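Long-range contacts in P35 (Autographa californica nucleopolyhedrovirus, PDB 1P35), which inhibits caspases of the host's apoptotic response, blocking virus-induced cell death, and also suppresses its antiviral RNA interference: residues N47-I52 with Y170-N175; G174-V179 with N291-T296; S221-E226 with L245-E250; R79-Q84 with Y259-F264. All coordinates share one frame; numbering follows the deposited sequence.

Interaction 1 (N47-I52 with Y170-N175)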
# COMPACT_ATOMS: atom_id res chain seq x y z
N ASN A 47 8.52 -18.88 -22.09
CA ASN A 47 7.92 -20.19 -22.08
C ASN A 47 6.90 -20.41 -20.97
O ASN A 47 7.03 -19.85 -19.86
CB ASN A 47 9.04 -21.25 -21.96
CG ASN A 47 9.85 -21.40 -23.24
OD1 ASN A 47 11.08 -21.56 -23.20
ND2 ASN A 47 9.17 -21.39 -24.37
N ILE A 48 5.87 -21.19 -21.30
CA ILE A 48 4.84 -21.60 -20.35
C ILE A 48 4.57 -23.09 -20.66
O ILE A 48 4.89 -23.56 -21.75
CB ILE A 48 3.54 -20.71 -20.42
CG1 ILE A 48 2.99 -20.65 -21.84
CG2 ILE A 48 3.84 -19.29 -19.86
CD1 ILE A 48 1.74 -19.80 -21.95
N SER A 49 4.02 -23.84 -19.71
CA SER A 49 3.81 -25.27 -19.93
C SER A 49 2.54 -25.67 -20.74
O SER A 49 2.30 -26.84 -20.99
CB SER A 49 3.80 -25.99 -18.59
OG SER A 49 2.77 -25.47 -17.76
N GLY A 50 1.74 -24.69 -21.17
CA GLY A 50 0.56 -25.02 -21.94
C GLY A 50 -0.11 -23.85 -22.66
O GLY A 50 0.20 -22.70 -22.40
N PRO A 51 -1.10 -24.14 -23.52
CA PRO A 51 -1.76 -23.06 -24.25
C PRO A 51 -2.53 -22.10 -23.40
O PRO A 51 -3.18 -22.49 -22.44
CB PRO A 51 -2.65 -23.82 -25.23
CG PRO A 51 -3.09 -25.11 -24.32
CD PRO A 51 -1.68 -25.46 -23.87
N ILE A 52 -2.44 -20.82 -23.77
CA ILE A 52 -3.17 -19.78 -23.09
C ILE A 52 -4.65 -19.91 -23.45
O ILE A 52 -5.01 -20.27 -24.56
CB ILE A 52 -2.67 -18.38 -23.50
CG1 ILE A 52 -1.28 -18.16 -22.85
CG2 ILE A 52 -3.68 -17.34 -23.13
CD1 ILE A 52 -0.64 -16.83 -23.18
N TYR A 170 -3.89 -20.59 -18.31
CA TYR A 170 -3.46 -21.51 -19.34
C TYR A 170 -3.71 -22.95 -18.87
O TYR A 170 -4.03 -23.21 -17.67
CB TYR A 170 -1.98 -21.28 -19.69
CG TYR A 170 -1.03 -21.49 -18.52
CD1 TYR A 170 -1.02 -20.65 -17.43
CD2 TYR A 170 -0.11 -22.56 -18.53
CE1 TYR A 170 -0.12 -20.86 -16.35
CE2 TYR A 170 0.78 -22.77 -17.47
CZ TYR A 170 0.77 -21.94 -16.39
OH TYR A 170 1.49 -22.30 -15.29
N ASN A 171 -3.59 -23.88 -19.81
CA ASN A 171 -3.80 -25.32 -19.57
C ASN A 171 -2.46 -26.06 -19.70
O ASN A 171 -2.06 -26.44 -20.78
CB ASN A 171 -4.82 -25.81 -20.59
CG ASN A 171 -6.12 -25.12 -20.42
OD1 ASN A 171 -6.62 -24.42 -21.30
ND2 ASN A 171 -6.70 -25.28 -19.21
N PRO A 172 -1.81 -26.34 -18.57
CA PRO A 172 -0.50 -27.02 -18.48
C PRO A 172 -0.45 -28.36 -19.20
O PRO A 172 -1.34 -29.20 -19.05
CB PRO A 172 -0.29 -27.20 -16.97
CG PRO A 172 -1.20 -26.14 -16.36
CD PRO A 172 -2.41 -26.20 -17.23
N ILE A 173 0.57 -28.57 -20.02
CA ILE A 173 0.67 -29.88 -20.64
C ILE A 173 1.43 -30.73 -19.59
O ILE A 173 2.42 -30.29 -19.00
CB ILE A 173 1.45 -29.84 -22.00
CG1 ILE A 173 0.67 -29.10 -23.12
CG2 ILE A 173 1.82 -31.23 -22.37
CD1 ILE A 173 -0.91 -29.35 -23.17
N GLY A 174 0.91 -31.91 -19.30
CA GLY A 174 1.56 -32.84 -18.38
C GLY A 174 2.08 -32.54 -16.98
O GLY A 174 3.19 -32.96 -16.67
N ASN A 175 1.29 -31.89 -16.13
CA ASN A 175 1.73 -31.59 -14.75
C ASN A 175 3.08 -30.86 -14.62
O ASN A 175 3.89 -31.14 -13.74
CB ASN A 175 1.78 -32.86 -13.89
CG ASN A 175 0.45 -33.60 -13.87
OD1 ASN A 175 -0.61 -32.99 -13.80
ND2 ASN A 175 0.51 -34.93 -13.90
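Y170 meets S49, G50 and P51, in the loop after strand 42-48, through its CB and one edge of its ring. CB sits 3.2 Å from P51 O, beside the antiparallel non-hydrogen-bonded pair of I52 and Y170, where strand 52-55 starts next to strand 164-170. CG stands between the backbone N and the carbonyl carbon (chi1 61°), and the CD2-CE2 edge runs beside G50 and S49. CD2 passes at 3.9 Å from G50 N, and CE2 ends 3.4 Å from S49 OG, which lies in the ring plane. The phenol OH then leaves the contact to hydrogen-bond D17 OD2 on strand 10-21. Tyrosine suits this place because it combines a flat apolar edge with a polar tip.

The backbones are tied by two bonds: N171 N to P51 O, nearly straight at 162°, and I173 N to S49 O at a short 2.6 Å, where the donor stands well above the carbonyl plane. Between them G50 CA comes to 3.2 Å from N171 O in a CA-H...O contact; a side chain here would run into N171 O and P172, so glycine suits the place. P51 has no N-H to give, yet it offers its carbonyl and sets CD 4.0 Å from I173 CD1, the two side chains crossing at about a right angle. P172 CB packs beside S49 OG. The chemistry implies a contact fastened chiefly through main-chain carbonyls. P51 and P172 probably restrict the two backbones, while S49 OG, bonded to K176 O, ties 47-52 to strand 176-179 and Y170 OH ties the other side to strand 10-21.

Interaction 2 (G174-V179 with N291-T296); sequences GNKVIV and NVILNT
K176 and N295 sit side by side as a non-hydrogen-bonded pair in two short antiparallel strands, 176-179 and 292-295, whose directions differ by 157°. Main-chain hydrogen bonds form the ladder. V177 N to L294 O and L294 N to V177 O are both 3.0 Å; V179 and V292 exchange two more, V292 N to V179 O being longer at 3.3 Å. T296 N prolongs the ladder to N175 O at 2.8 Å, approaching from above the carbonyl plane. CA-H...O contacts such as K176 CA to L294 O, 3.2 Å, fill in between.

The polar side-chain bond is K176 NZ to N295 OD1, 3.0 Å. K176 bends at its second torsion (chi2 -76°), which turns CD toward the amide. A long, flexible amine and a short amide suit this partly exposed margin. T296 OG1 lies 3.2 Å from N175 CB, the side chains crossing at about a right angle.

Among apolar contacts, I178 CG1 meets I293 CG1 at 4.1 Å on the face of K176, and I178 CG2 touches N291 CB. The opposite face carries V177, V179, V292 and L294, all buried; V292 and L294 pack on helix 206-215. Beta-branched valine and isoleucine suit extended strands. The alternation of hydrogen-bonded and non-hydrogen-bonded pairs is that of antiparallel pairing, here a two-stranded sheet.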
# COMPACT_ATOMS: atom_id res chain seq x y z
N GLY A 174 0.91 -31.91 -19.30
CA GLY A 174 1.56 -32.84 -18.38
C GLY A 174 2.08 -32.54 -16.98
O GLY A 174 3.19 -32.96 -16.67
N ASN A 175 1.29 -31.89 -16.13
CA ASN A 175 1.73 -31.59 -14.75
C ASN A 175 3.08 -30.86 -14.62
O ASN A 175 3.89 -31.14 -13.74
CB ASN A 175 1.78 -32.86 -13.89
CG ASN A 175 0.45 -33.60 -13.87
OD1 ASN A 175 -0.61 -32.99 -13.80
ND2 ASN A 175 0.51 -34.93 -13.90
N LYS A 176 3.31 -29.92 -15.52
CA LYS A 176 4.50 -29.10 -15.51
C LYS A 176 4.07 -27.63 -15.39
O LYS A 176 2.94 -27.27 -15.80
CB LYS A 176 5.24 -29.28 -16.82
CG LYS A 176 5.78 -30.66 -17.04
CD LYS A 176 7.03 -30.88 -16.21
CE LYS A 176 7.66 -32.21 -16.54
NZ LYS A 176 8.82 -32.46 -15.65
N VAL A 177 4.97 -26.83 -14.82
CA VAL A 177 4.85 -25.38 -14.68
C VAL A 177 6.22 -24.81 -14.98
O VAL A 177 7.23 -25.30 -14.51
CB VAL A 177 4.60 -24.89 -13.27
CG1 VAL A 177 4.14 -23.42 -13.32
CG2 VAL A 177 3.67 -25.77 -12.57
N ILE A 178 6.26 -23.74 -15.75
CA ILE A 178 7.52 -23.10 -16.06
C ILE A 178 7.50 -21.70 -15.41
O ILE A 178 6.62 -20.91 -15.70
CB ILE A 178 7.64 -23.01 -17.57
CG1 ILE A 178 7.68 -24.41 -18.16
CG2 ILE A 178 8.87 -22.19 -17.97
CD1 ILE A 178 7.80 -24.47 -19.69
N VAL A 179 8.44 -21.39 -14.52
CA VAL A 179 8.49 -20.06 -13.92
C VAL A 179 9.50 -19.39 -14.84
O VAL A 179 10.65 -19.75 -14.90
CB VAL A 179 9.00 -20.09 -12.51
CG1 VAL A 179 8.73 -18.75 -11.89
CG2 VAL A 179 8.30 -21.23 -11.69
N ASN A 291 15.00 -20.93 -16.98
CA ASN A 291 13.72 -20.96 -16.28
C ASN A 291 13.79 -22.08 -15.21
O ASN A 291 14.69 -22.90 -15.21
CB ASN A 291 12.57 -21.27 -17.28
CG ASN A 291 12.48 -20.22 -18.38
OD1 ASN A 291 12.65 -19.03 -18.10
ND2 ASN A 291 12.18 -20.65 -19.61
N VAL A 292 12.84 -22.08 -14.30
CA VAL A 292 12.76 -23.12 -13.29
C VAL A 292 11.56 -23.91 -13.79
O VAL A 292 10.53 -23.32 -14.11
CB VAL A 292 12.50 -22.51 -11.89
CG1 VAL A 292 11.95 -23.55 -10.96
CG2 VAL A 292 13.80 -21.92 -11.36
N ILE A 293 11.69 -25.22 -13.91
CA ILE A 293 10.59 -26.05 -14.43
C ILE A 293 10.25 -27.08 -13.36
O ILE A 293 11.15 -27.83 -12.92
CB ILE A 293 11.04 -26.65 -15.83
CG1 ILE A 293 11.38 -25.45 -16.76
CG2 ILE A 293 9.93 -27.50 -16.47
CD1 ILE A 293 11.73 -25.74 -18.23
N LEU A 294 9.00 -27.08 -12.90
CA LEU A 294 8.57 -28.03 -11.83
C LEU A 294 7.38 -28.90 -12.21
O LEU A 294 6.72 -28.65 -13.22
CB LEU A 294 8.20 -27.25 -10.56
CG LEU A 294 9.38 -26.40 -10.10
CD1 LEU A 294 8.91 -25.28 -9.24
CD2 LEU A 294 10.48 -27.30 -9.45
N ASN A 295 7.12 -29.91 -11.39
CA ASN A 295 5.95 -30.78 -11.55
C ASN A 295 4.89 -30.23 -10.61
O ASN A 295 5.20 -29.78 -9.49
CB ASN A 295 6.27 -32.24 -11.16
CG ASN A 295 7.22 -32.92 -12.14
OD1 ASN A 295 6.97 -32.92 -13.34
ND2 ASN A 295 8.29 -33.50 -11.63
N THR A 296 3.64 -30.22 -11.08
CA THR A 296 2.51 -29.74 -10.29
C THR A 296 2.07 -30.91 -9.40
O THR A 296 2.54 -32.04 -9.58
CB THR A 296 1.34 -29.31 -11.21
OG1 THR A 296 0.97 -30.39 -12.08
CG2 THR A 296 1.76 -28.20 -12.10

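Interaction 3 (S221-E226 with L245-E250)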
# COMPACT_ATOMS: atom_id res chain seq x y z
N SER A 221 28.13 -5.62 0.91
CA SER A 221 27.74 -4.60 1.90
C SER A 221 28.95 -3.72 2.12
O SER A 221 28.92 -2.78 2.90
CB SER A 221 27.36 -5.21 3.25
OG SER A 221 28.53 -5.66 3.94
N PHE A 222 30.03 -4.07 1.43
CA PHE A 222 31.29 -3.34 1.50
C PHE A 222 31.98 -3.26 2.88
O PHE A 222 32.90 -2.46 3.07
CB PHE A 222 31.08 -1.94 0.90
CG PHE A 222 30.66 -1.98 -0.55
CD1 PHE A 222 31.41 -2.71 -1.49
CD2 PHE A 222 29.48 -1.36 -0.97
CE1 PHE A 222 31.00 -2.81 -2.83
CE2 PHE A 222 29.05 -1.46 -2.31
CZ PHE A 222 29.82 -2.19 -3.24
N LYS A 223 31.53 -4.09 3.82
CA LYS A 223 32.15 -4.16 5.14
C LYS A 223 33.41 -4.98 4.91
O LYS A 223 33.48 -5.78 3.98
CB LYS A 223 31.23 -4.85 6.16
CG LYS A 223 30.06 -4.00 6.69
CD LYS A 223 30.49 -3.04 7.81
CE LYS A 223 30.98 -3.83 9.04
NZ LYS A 223 31.54 -2.96 10.13
N ASN A 224 34.41 -4.78 5.75
CA ASN A 224 35.68 -5.48 5.62
C ASN A 224 35.59 -7.01 5.55
O ASN A 224 36.00 -7.64 4.56
CB ASN A 224 36.59 -5.10 6.78
CG ASN A 224 37.97 -5.74 6.67
OD1 ASN A 224 38.76 -5.71 7.63
ND2 ASN A 224 38.26 -6.31 5.50
N SER A 225 35.07 -7.58 6.63
CA SER A 225 34.98 -9.02 6.79
C SER A 225 33.73 -9.74 6.26
O SER A 225 33.43 -10.85 6.73
CB SER A 225 35.09 -9.34 8.27
OG SER A 225 33.95 -8.84 8.96
N GLU A 226 33.01 -9.18 5.29
CA GLU A 226 31.83 -9.90 4.82
C GLU A 226 32.17 -11.22 4.12
O GLU A 226 33.16 -11.35 3.40
CB GLU A 226 30.98 -9.04 3.88
CG GLU A 226 31.71 -8.67 2.61
CD GLU A 226 30.84 -7.88 1.69
OE1 GLU A 226 30.06 -7.08 2.23
OE2 GLU A 226 30.93 -8.03 0.46
N LEU A 245 24.43 -12.82 3.01
CA LEU A 245 25.62 -12.03 3.19
C LEU A 245 25.70 -11.90 4.69
O LEU A 245 24.71 -11.51 5.34
CB LEU A 245 25.46 -10.65 2.57
CG LEU A 245 26.71 -9.78 2.77
CD1 LEU A 245 27.90 -10.31 1.90
CD2 LEU A 245 26.38 -8.39 2.36
N GLU A 246 26.88 -12.20 5.23
CA GLU A 246 27.06 -12.16 6.67
C GLU A 246 28.34 -11.48 7.09
O GLU A 246 29.34 -11.51 6.40
CB GLU A 246 27.03 -13.58 7.25
CG GLU A 246 25.78 -14.32 6.90
CD GLU A 246 25.61 -15.56 7.73
OE1 GLU A 246 26.24 -15.60 8.77
OE2 GLU A 246 24.84 -16.46 7.36
N PHE A 247 28.29 -10.83 8.24
CA PHE A 247 29.44 -10.16 8.76
C PHE A 247 29.20 -9.84 10.22
O PHE A 247 28.13 -10.15 10.75
CB PHE A 247 29.78 -8.90 7.97
CG PHE A 247 28.67 -7.93 7.88
CD1 PHE A 247 28.48 -6.99 8.89
CD2 PHE A 247 27.76 -7.98 6.82
CE1 PHE A 247 27.40 -6.11 8.85
CE2 PHE A 247 26.69 -7.11 6.78
CZ PHE A 247 26.51 -6.17 7.81
N THR A 248 30.21 -9.25 10.85
CA THR A 248 30.15 -8.90 12.26
C THR A 248 30.50 -7.43 12.62
O THR A 248 31.29 -6.78 11.95
CB THR A 248 31.07 -9.85 13.06
OG1 THR A 248 30.47 -11.16 13.14
CG2 THR A 248 31.30 -9.32 14.45
N THR A 249 29.84 -6.91 13.66
CA THR A 249 30.10 -5.56 14.18
C THR A 249 30.02 -5.60 15.71
O THR A 249 29.19 -6.32 16.27
CB THR A 249 29.09 -4.49 13.67
OG1 THR A 249 27.77 -4.86 14.08
CG2 THR A 249 29.17 -4.34 12.17
N GLU A 250 30.92 -4.86 16.37
CA GLU A 250 31.01 -4.80 17.84
C GLU A 250 29.80 -4.18 18.52
O GLU A 250 29.23 -3.19 18.04
CB GLU A 250 32.27 -4.02 18.28
CG GLU A 250 33.54 -4.85 18.64
CD GLU A 250 33.45 -5.58 20.00
OE1 GLU A 250 32.60 -6.50 20.15
OE2 GLU A 250 34.23 -5.23 20.93
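F247 receives K223 over one face of its ring: CG stands 4.1 Å from the ring centroid and only 14° off the normal, a CH-pi contact displaced toward the rim. The lysine chain, bent at both chi2 and chi3, crosses the phenylalanine at about a right angle and continues to T249, with NZ 3.4 Å from T249 CG2. CG rests on the ring face while the amine remains at the exposed margin, which suits lysine to the place. F247 also stacks with W261 of the adjoining strand, and its CB touches E226 CA at 3.9 Å.

L245 meets S221 and E226. Its CG is anti to the backbone N (chi1 179°), and the two methyls divide the work: CD2 presses tightly on S221 CB at 3.4 Å, while CD1 lies 3.8 Å from E226 CD. That carboxylate is held from within its own loop, since E226 OE1 accepts from S221 N at 2.8 Å and from S221 OG at 2.7 Å; E226 OE2 bonds S220 OG. No hydrogen bond links the two segments. A type I beta turn from K223 to E226 brings the chain into strand 227-234, so this is a loop folded back over strand 238-249 of the antiparallel beta hairpin it introduces.

Interaction 4 (R79-Q84 with Y259-F264); sequences RDYSDQ and YNWKIF
The reactive-site loop, the long connection between helix 62-74 and strand 98-106 that presents the caspase target sequence, meets strand 259-271 here through R79 and Y81. R79 forms a single antiparallel bridge with K262: R79 N gives to K262 O at 2.7 Å, and K262 N returns a bond to R79 O at 3.0 Å. The arginine side chain adds a third attachment. Its bend at chi3 (-54°) carries NE to N260 O, 2.7 Å away, along a straight bond (169°) that lies in the guanidinium plane; NH2 gives the same oxygen a second, weak hydrogen bond. K262 CB rests over one guanidinium face.

Y81 meets two aromatic residues in different ways, forming an aromatic cluster. Y259 CD1 lies 3.8 Å above the centre of its ring, the planes oblique, whereas the edge of Y81 points to the face of the W261 five-membered ring, planes at 88°, an edge-to-face pair. Nearby, D80 OD1 accepts from S82 N at 3.0 Å in an Asx turn, and S82 CB meets the indole edge at W261 CH2, 3.6 Å away. W261 NE1 is bonded to T249 OG1, which would fix the indole.

R79 NH1 and K262 NZ, like charges 5.0 Å apart, share a water that accepts from both. That water, the bond of K262 NZ to Y242 OH and a long, weak ion pair of R79 NH2 with E246 OE1 probably ease the repulsion. Main-chain bonding and aromatic packing thus anchor the loop just before the poorly ordered D83 and Q84.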
# COMPACT_ATOMS: atom_id res chain seq x y z
N ARG A 79 18.85 -11.20 9.73
CA ARG A 79 19.17 -10.59 11.02
C ARG A 79 19.75 -9.24 10.59
O ARG A 79 20.95 -9.09 10.24
CB ARG A 79 20.20 -11.46 11.79
CG ARG A 79 19.66 -12.84 12.36
CD ARG A 79 20.67 -13.51 13.33
NE ARG A 79 22.00 -13.66 12.71
CZ ARG A 79 22.49 -14.79 12.21
NH1 ARG A 79 21.78 -15.91 12.25
NH2 ARG A 79 23.70 -14.80 11.66
N ASP A 80 18.87 -8.26 10.54
CA ASP A 80 19.25 -6.93 10.14
C ASP A 80 19.09 -6.07 11.36
O ASP A 80 17.97 -5.75 11.74
CB ASP A 80 18.32 -6.42 9.05
CG ASP A 80 18.78 -5.12 8.47
OD1 ASP A 80 19.29 -4.30 9.23
OD2 ASP A 80 18.60 -4.92 7.24
N TYR A 81 20.21 -5.69 11.96
CA TYR A 81 20.20 -4.88 13.17
C TYR A 81 20.30 -3.38 12.91
O TYR A 81 20.96 -2.67 13.67
CB TYR A 81 21.34 -5.30 14.09
CG TYR A 81 21.42 -6.78 14.45
CD1 TYR A 81 20.57 -7.32 15.41
CD2 TYR A 81 22.34 -7.64 13.81
CE1 TYR A 81 20.60 -8.67 15.73
CE2 TYR A 81 22.37 -8.99 14.12
CZ TYR A 81 21.49 -9.50 15.09
OH TYR A 81 21.49 -10.82 15.42
N SER A 82 19.66 -2.88 11.86
CA SER A 82 19.70 -1.45 11.56
C SER A 82 18.31 -0.87 11.30
O SER A 82 17.55 -1.41 10.47
CB SER A 82 20.56 -1.22 10.33
OG SER A 82 20.02 -1.94 9.24
N ASP A 83 17.96 0.22 11.98
CA ASP A 83 16.65 0.86 11.76
C ASP A 83 16.87 2.29 11.23
O ASP A 83 16.14 3.22 11.57
CB ASP A 83 15.83 0.86 13.06
CG ASP A 83 14.35 1.26 12.84
OD1 ASP A 83 13.70 0.73 11.89
OD2 ASP A 83 13.84 2.08 13.64
N GLN A 84 17.89 2.42 10.36
CA GLN A 84 18.27 3.69 9.72
C GLN A 84 17.34 4.08 8.55
O GLN A 84 16.64 5.12 8.63
CB GLN A 84 19.72 3.58 9.21
CG GLN A 84 20.77 3.17 10.27
CD GLN A 84 20.83 4.12 11.47
OE1 GLN A 84 21.00 5.35 11.31
NE2 GLN A 84 20.68 3.56 12.68
N TYR A 259 27.33 -8.49 17.14
CA TYR A 259 26.12 -8.66 16.33
C TYR A 259 26.44 -9.48 15.06
O TYR A 259 27.34 -9.11 14.29
CB TYR A 259 25.60 -7.30 15.89
CG TYR A 259 25.03 -6.43 16.97
CD1 TYR A 259 23.76 -6.67 17.49
CD2 TYR A 259 25.74 -5.32 17.44
CE1 TYR A 259 23.18 -5.82 18.45
CE2 TYR A 259 25.18 -4.46 18.41
CZ TYR A 259 23.90 -4.71 18.90
OH TYR A 259 23.32 -3.84 19.81
N ASN A 260 25.72 -10.58 14.85
CA ASN A 260 25.95 -11.39 13.65
C ASN A 260 24.89 -11.10 12.58
O ASN A 260 23.81 -11.70 12.55
CB ASN A 260 25.96 -12.88 14.01
CG ASN A 260 27.01 -13.19 15.07
OD1 ASN A 260 28.22 -13.01 14.86
ND2 ASN A 260 26.54 -13.64 16.23
N TRP A 261 25.22 -10.18 11.70
CA TRP A 261 24.29 -9.81 10.66
C TRP A 261 24.10 -10.92 9.62
O TRP A 261 25.02 -11.69 9.31
CB TRP A 261 24.78 -8.56 9.97
CG TRP A 261 24.89 -7.33 10.82
CD1 TRP A 261 25.79 -7.11 11.84
CD2 TRP A 261 24.22 -6.08 10.61
NE1 TRP A 261 25.73 -5.80 12.25
CE2 TRP A 261 24.78 -5.14 11.51
CE3 TRP A 261 23.21 -5.66 9.73
CZ2 TRP A 261 24.36 -3.81 11.56
CZ3 TRP A 261 22.78 -4.31 9.78
CH2 TRP A 261 23.37 -3.41 10.69
N LYS A 262 22.88 -11.05 9.12
CA LYS A 262 22.60 -12.00 8.08
C LYS A 262 21.59 -11.29 7.20
O LYS A 262 20.39 -11.20 7.54
CB LYS A 262 22.07 -13.31 8.66
CG LYS A 262 21.91 -14.42 7.59
CD LYS A 262 21.40 -15.73 8.23
CE LYS A 262 21.22 -16.82 7.25
NZ LYS A 262 20.68 -18.05 7.92
N ILE A 263 22.08 -10.76 6.08
CA ILE A 263 21.24 -10.04 5.12
C ILE A 263 21.34 -10.53 3.67
O ILE A 263 22.10 -11.46 3.37
CB ILE A 263 21.54 -8.49 5.16
CG1 ILE A 263 23.00 -8.22 4.92
CG2 ILE A 263 21.15 -7.95 6.54
CD1 ILE A 263 23.34 -6.73 4.73
N PHE A 264 20.59 -9.86 2.79
CA PHE A 264 20.47 -10.17 1.35
C PHE A 264 20.33 -11.62 1.06
O PHE A 264 21.08 -12.17 0.24
CB PHE A 264 21.65 -9.65 0.54
CG PHE A 264 22.05 -8.26 0.86
CD1 PHE A 264 21.10 -7.29 1.14
CD2 PHE A 264 23.37 -7.89 0.75
CE1 PHE A 264 21.47 -5.97 1.29
CE2 PHE A 264 23.76 -6.57 0.90
CZ PHE A 264 22.81 -5.60 1.17
O HOH W 1 22.33 -18.44 10.61

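How the interactions relate
Interactions 1 and 2 are neighbours, their centres about 9 Å apart, and share G174 and N175. Interactions 3 and 4, with centres about 10 Å apart, lie farther from the middle of the chain; each sets a loop on one of two adjacent strands, 238-249 and 259-271, and a bond from L245 N to I263 O joins the two contacts. Interaction 2 is the most buried, a regular ladder with an apolar face turned inward. Interaction 1 is partly buried, with I173 exposed, and its loops pair largely through backbone. At the periphery, interaction 3 relies on side-chain contacts without a hydrogen bond between its segments, whereas interaction 4 mixes backbone bridging, arginine and aromatic rings.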